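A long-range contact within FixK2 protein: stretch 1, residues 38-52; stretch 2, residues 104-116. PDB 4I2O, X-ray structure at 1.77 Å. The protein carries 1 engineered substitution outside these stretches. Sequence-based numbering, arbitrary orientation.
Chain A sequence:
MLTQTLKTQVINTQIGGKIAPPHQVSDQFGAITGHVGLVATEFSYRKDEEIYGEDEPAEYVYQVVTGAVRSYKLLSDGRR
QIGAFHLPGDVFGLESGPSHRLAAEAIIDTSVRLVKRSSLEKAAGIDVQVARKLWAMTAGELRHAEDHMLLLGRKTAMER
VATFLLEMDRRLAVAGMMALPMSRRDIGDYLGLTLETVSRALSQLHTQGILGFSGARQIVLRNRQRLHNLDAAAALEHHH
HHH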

# COMPACT_ATOMS: atom_id res chain seq x y z
N LEU A 38 4.78 24.51 -13.19
CA LEU A 38 5.23 25.78 -13.75
C LEU A 38 6.13 26.56 -12.78
O LEU A 38 7.29 26.19 -12.58
CB LEU A 38 4.04 26.63 -14.19
CG LEU A 38 4.37 27.76 -15.16
CD1 LEU A 38 5.64 27.46 -15.97
CD2 LEU A 38 3.18 28.06 -16.08
N VAL A 39 5.61 27.63 -12.19
CA VAL A 39 6.34 28.39 -11.15
C VAL A 39 6.13 27.87 -9.71
O VAL A 39 5.01 27.85 -9.16
CB VAL A 39 6.05 29.92 -11.24
CG1 VAL A 39 4.58 30.23 -10.93
CG2 VAL A 39 7.00 30.69 -10.31
N ALA A 40 7.20 27.39 -9.10
CA ALA A 40 7.07 26.86 -7.75
C ALA A 40 7.30 28.00 -6.76
O ALA A 40 7.99 28.99 -7.10
CB ALA A 40 8.06 25.71 -7.50
N THR A 41 6.72 27.90 -5.57
CA THR A 41 6.96 28.88 -4.50
C THR A 41 7.59 28.13 -3.30
O THR A 41 7.54 26.94 -3.22
CB THR A 41 5.67 29.70 -4.13
OG1 THR A 41 4.66 28.85 -3.58
CG2 THR A 41 5.07 30.36 -5.36
N GLU A 42 8.27 28.85 -2.41
CA GLU A 42 8.99 28.19 -1.34
C GLU A 42 8.20 28.35 -0.05
O GLU A 42 7.52 29.38 0.12
CB GLU A 42 10.34 28.91 -1.19
CG GLU A 42 11.43 28.48 -2.17
CD GLU A 42 12.63 29.45 -2.15
OE1 GLU A 42 12.58 30.50 -2.83
OE2 GLU A 42 13.61 29.15 -1.45
N PHE A 43 8.31 27.40 0.87
CA PHE A 43 7.69 27.58 2.19
C PHE A 43 8.42 26.72 3.20
O PHE A 43 9.00 25.77 2.83
CB PHE A 43 6.25 27.09 2.16
CG PHE A 43 5.39 27.72 3.20
CD1 PHE A 43 4.95 29.03 3.03
CD2 PHE A 43 5.01 27.01 4.35
CE1 PHE A 43 4.17 29.63 3.99
CE2 PHE A 43 4.22 27.60 5.32
CZ PHE A 43 3.80 28.92 5.14
N SER A 44 8.37 27.06 4.49
CA SER A 44 9.03 26.18 5.46
C SER A 44 8.09 25.81 6.58
O SER A 44 7.18 26.60 6.91
CB SER A 44 10.25 26.91 6.03
OG SER A 44 11.23 27.07 5.03
N TYR A 45 8.31 24.63 7.17
CA TYR A 45 7.54 24.18 8.32
C TYR A 45 8.48 23.80 9.47
O TYR A 45 9.52 23.16 9.21
CB TYR A 45 6.73 22.92 7.94
CG TYR A 45 5.75 23.22 6.79
CD1 TYR A 45 4.45 23.70 7.05
CD2 TYR A 45 6.16 23.11 5.45
CE1 TYR A 45 3.56 23.99 5.99
CE2 TYR A 45 5.30 23.42 4.41
CZ TYR A 45 4.00 23.83 4.69
OH TYR A 45 3.13 24.10 3.64
N ARG A 46 8.08 24.14 10.71
CA ARG A 46 8.79 23.76 11.93
C ARG A 46 8.59 22.27 12.21
O ARG A 46 7.58 21.66 11.77
CB ARG A 46 8.32 24.56 13.18
CG ARG A 46 8.74 26.02 13.23
CD ARG A 46 7.99 26.79 14.31
NE ARG A 46 8.18 28.24 14.16
CZ ARG A 46 7.33 29.04 13.52
NH1 ARG A 46 6.22 28.54 12.98
NH2 ARG A 46 7.58 30.34 13.43
N LYS A 47 9.56 21.68 12.90
CA LYS A 47 9.42 20.32 13.45
C LYS A 47 8.02 20.14 14.02
O LYS A 47 7.52 21.02 14.76
CB LYS A 47 10.49 20.10 14.52
CG LYS A 47 10.37 18.83 15.35
CD LYS A 47 11.73 18.50 15.99
CE LYS A 47 11.59 17.45 17.08
NZ LYS A 47 10.36 17.70 17.86
N ASP A 48 7.38 19.05 13.61
CA ASP A 48 6.03 18.66 14.03
C ASP A 48 4.88 19.50 13.47
O ASP A 48 3.72 19.24 13.82
CB ASP A 48 5.89 18.59 15.57
CG ASP A 48 6.73 17.49 16.20
OD1 ASP A 48 6.97 16.43 15.60
OD2 ASP A 48 7.15 17.68 17.36
N GLU A 49 5.15 20.48 12.62
CA GLU A 49 4.04 21.24 12.04
C GLU A 49 3.33 20.40 10.97
O GLU A 49 3.98 19.72 10.15
CB GLU A 49 4.56 22.50 11.37
CG GLU A 49 3.49 23.55 11.19
CD GLU A 49 4.07 24.85 10.62
OE1 GLU A 49 5.23 25.17 10.96
OE2 GLU A 49 3.35 25.50 9.83
N GLU A 50 2.00 20.47 10.97
CA GLU A 50 1.21 19.74 9.97
C GLU A 50 1.29 20.55 8.66
O GLU A 50 1.17 21.79 8.68
CB GLU A 50 -0.25 19.68 10.40
CG GLU A 50 -1.09 18.89 9.39
CD GLU A 50 -2.52 18.62 9.86
OE1 GLU A 50 -3.41 19.42 9.53
OE2 GLU A 50 -2.74 17.60 10.53
N ILE A 51 1.55 19.87 7.55
CA ILE A 51 1.60 20.51 6.25
C ILE A 51 0.20 20.43 5.63
O ILE A 51 -0.28 21.43 5.07
CB ILE A 51 2.63 19.82 5.37
CG1 ILE A 51 4.01 19.96 6.04
CG2 ILE A 51 2.58 20.42 3.96
CD1 ILE A 51 5.14 19.22 5.34
N TYR A 52 -0.44 19.25 5.71
CA TYR A 52 -1.88 19.10 5.40
C TYR A 52 -2.46 17.95 6.20
O TYR A 52 -1.73 17.06 6.61
CB TYR A 52 -2.18 18.84 3.90
CG TYR A 52 -1.34 17.78 3.25
CD1 TYR A 52 -1.63 16.43 3.42
CD2 TYR A 52 -0.21 18.12 2.48
CE1 TYR A 52 -0.88 15.42 2.80
CE2 TYR A 52 0.56 17.15 1.89
CZ TYR A 52 0.24 15.81 2.05
OH TYR A 52 1.01 14.82 1.49
N ALA A 104 0.29 14.89 6.62
CA ALA A 104 1.74 15.00 6.41
C ALA A 104 2.20 16.00 7.41
O ALA A 104 1.53 17.03 7.60
CB ALA A 104 2.08 15.55 4.96
N GLU A 105 3.33 15.70 8.05
CA GLU A 105 3.89 16.58 9.08
C GLU A 105 5.37 16.67 8.89
O GLU A 105 6.02 15.69 8.55
CB GLU A 105 3.68 15.98 10.50
CG GLU A 105 2.38 16.31 11.18
CD GLU A 105 2.19 15.57 12.51
OE1 GLU A 105 2.87 14.53 12.72
OE2 GLU A 105 1.32 16.00 13.31
N ALA A 106 5.94 17.84 9.19
CA ALA A 106 7.40 17.96 9.19
C ALA A 106 7.98 17.17 10.35
O ALA A 106 7.53 17.31 11.47
CB ALA A 106 7.82 19.44 9.30
N ILE A 107 9.01 16.36 10.08
CA ILE A 107 9.70 15.58 11.13
C ILE A 107 10.72 16.47 11.84
O ILE A 107 10.94 16.33 13.06
CB ILE A 107 10.40 14.38 10.54
CG1 ILE A 107 9.35 13.44 9.94
CG2 ILE A 107 11.16 13.59 11.61
CD1 ILE A 107 10.01 12.37 9.03
N ILE A 108 11.31 17.38 11.07
CA ILE A 108 12.31 18.37 11.57
C ILE A 108 12.02 19.63 10.78
O ILE A 108 11.26 19.58 9.84
CB ILE A 108 13.77 17.91 11.29
CG1 ILE A 108 13.94 17.41 9.85
CG2 ILE A 108 14.20 16.79 12.29
CD1 ILE A 108 15.40 17.12 9.45
N ASP A 109 12.58 20.77 11.20
CA ASP A 109 12.39 21.97 10.34
C ASP A 109 12.65 21.61 8.88
O ASP A 109 13.69 20.99 8.57
CB ASP A 109 13.38 23.09 10.76
CG ASP A 109 13.04 23.69 12.10
OD1 ASP A 109 12.00 23.32 12.65
OD2 ASP A 109 13.81 24.56 12.60
N THR A 110 11.73 22.03 7.98
CA THR A 110 11.76 21.54 6.58
C THR A 110 11.43 22.68 5.64
O THR A 110 10.54 23.49 5.94
CB THR A 110 10.70 20.44 6.44
OG1 THR A 110 11.19 19.29 7.17
CG2 THR A 110 10.50 20.00 4.97
N SER A 111 12.16 22.75 4.52
CA SER A 111 11.79 23.70 3.46
C SER A 111 11.28 22.90 2.26
O SER A 111 11.80 21.84 1.94
CB SER A 111 12.97 24.60 3.07
OG SER A 111 14.10 23.83 2.69
N VAL A 112 10.21 23.39 1.64
CA VAL A 112 9.66 22.69 0.50
C VAL A 112 9.52 23.69 -0.66
O VAL A 112 9.58 24.93 -0.48
CB VAL A 112 8.27 22.11 0.81
CG1 VAL A 112 8.38 21.03 1.95
CG2 VAL A 112 7.30 23.26 1.16
N ARG A 113 9.35 23.16 -1.85
CA ARG A 113 8.83 23.98 -2.97
C ARG A 113 7.40 23.46 -3.20
O ARG A 113 7.12 22.27 -2.97
CB ARG A 113 9.67 23.76 -4.23
CG ARG A 113 11.13 24.17 -4.07
CD ARG A 113 11.96 24.11 -5.36
NE ARG A 113 11.57 23.04 -6.28
CZ ARG A 113 12.12 22.87 -7.48
NH1 ARG A 113 13.09 23.68 -7.90
NH2 ARG A 113 11.72 21.88 -8.28
N LEU A 114 6.47 24.31 -3.62
CA LEU A 114 5.14 23.78 -3.92
C LEU A 114 4.53 24.44 -5.14
O LEU A 114 4.92 25.53 -5.49
CB LEU A 114 4.19 23.88 -2.72
CG LEU A 114 4.09 25.25 -2.03
CD1 LEU A 114 3.08 26.13 -2.70
CD2 LEU A 114 3.72 25.05 -0.58
N VAL A 115 3.57 23.76 -5.76
CA VAL A 115 2.90 24.28 -6.95
C VAL A 115 1.43 24.01 -6.76
O VAL A 115 1.06 23.09 -6.05
CB VAL A 115 3.37 23.55 -8.23
CG1 VAL A 115 4.83 23.92 -8.54
CG2 VAL A 115 3.25 22.10 -8.06
N LYS A 116 0.57 24.82 -7.38
CA LYS A 116 -0.85 24.51 -7.28
C LYS A 116 -1.15 23.24 -8.07
O LYS A 116 -0.67 23.06 -9.19
CB LYS A 116 -1.74 25.63 -7.78
CG LYS A 116 -1.56 26.93 -7.06
CD LYS A 116 -2.70 27.90 -7.36
CE LYS A 116 -2.38 29.27 -6.75
NZ LYS A 116 -1.12 29.84 -7.31
O HOH W 1 9.30 15.08 14.80

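What sets the basic fit of the two stretches? Strand 41-45 runs antiparallel to the strand that carries T110 to L114, and three hydrogen-bonded pairs, T41 with L114, F43 with V112 and Y45 with T110, lock them at both backbone groups. The T41 N to L114 O bond is 3.0 Å and its return, L114 N to T41 O, 2.9 Å; at the other end Y45 N to T110 O and T110 N to Y45 O are both 2.8 Å. Between these pairs the chains draw closer, with the CA atoms of S44 and S111 only 4.2 Å apart. The two serine side chains lie side by side on the same face, with S44 OG 3.6 Å from S111 CB.

Which bumps fill which hollows on the face that carries T41, F43 and Y45? V112 is buried here, and its CG2 serves two aromatic neighbours: it lies 4.1 Å from F43 CB and, at the edge of the Y45 ring, 3.8 Å from Y45 CE2. The phenyl ring of F43 leads away, so its CB makes the contact. The end of the L114 side chain comes nearer to stretch 1, bringing L114 CD1 to 3.3 Å from T41 OG1 and L114 CD2 to 4.3 Å from F43 CB. Beside Y45, the small methyl of A106 fits close to the base of the tyrosine, with A106 CB 3.9 Å from Y45 CB.

How does the contact continue where stretch 1 turns? A type II turn from R46 to E49 is closed by E49 N to R46 O at 2.8 Å, while R46 N reaches its own stretch's E49 OE1 at 3.0 Å. D109 directs its carboxylate at the turn, and D109 OD1 accepts from K47 N at 3.0 Å. Further along the turn, A106 holds the backbone twice: A106 O accepts from D48 N at 2.8 Å, and A106 N donates to E49 O at 2.9 Å. A water adds a bridge, its O donating to D48 OD1 at 2.8 Å and to I107 O at 2.7 Å.

What closes the far end? A beta bulge between E50 and Y52 shifts the register by one, so A104 bonds to two successive residues: I51 N donates to A104 O at 2.8 Å, and A104 N to Y52 O at 3.0 Å. The Y52 ring comes back over A104, whose CB sits over one face, 3.5 Å from Y52 CZ. A methyl is compact enough to nestle against that flat surface. I51, Y52 and A104 are buried, and together the two stretches cover 1115 Å² of surface.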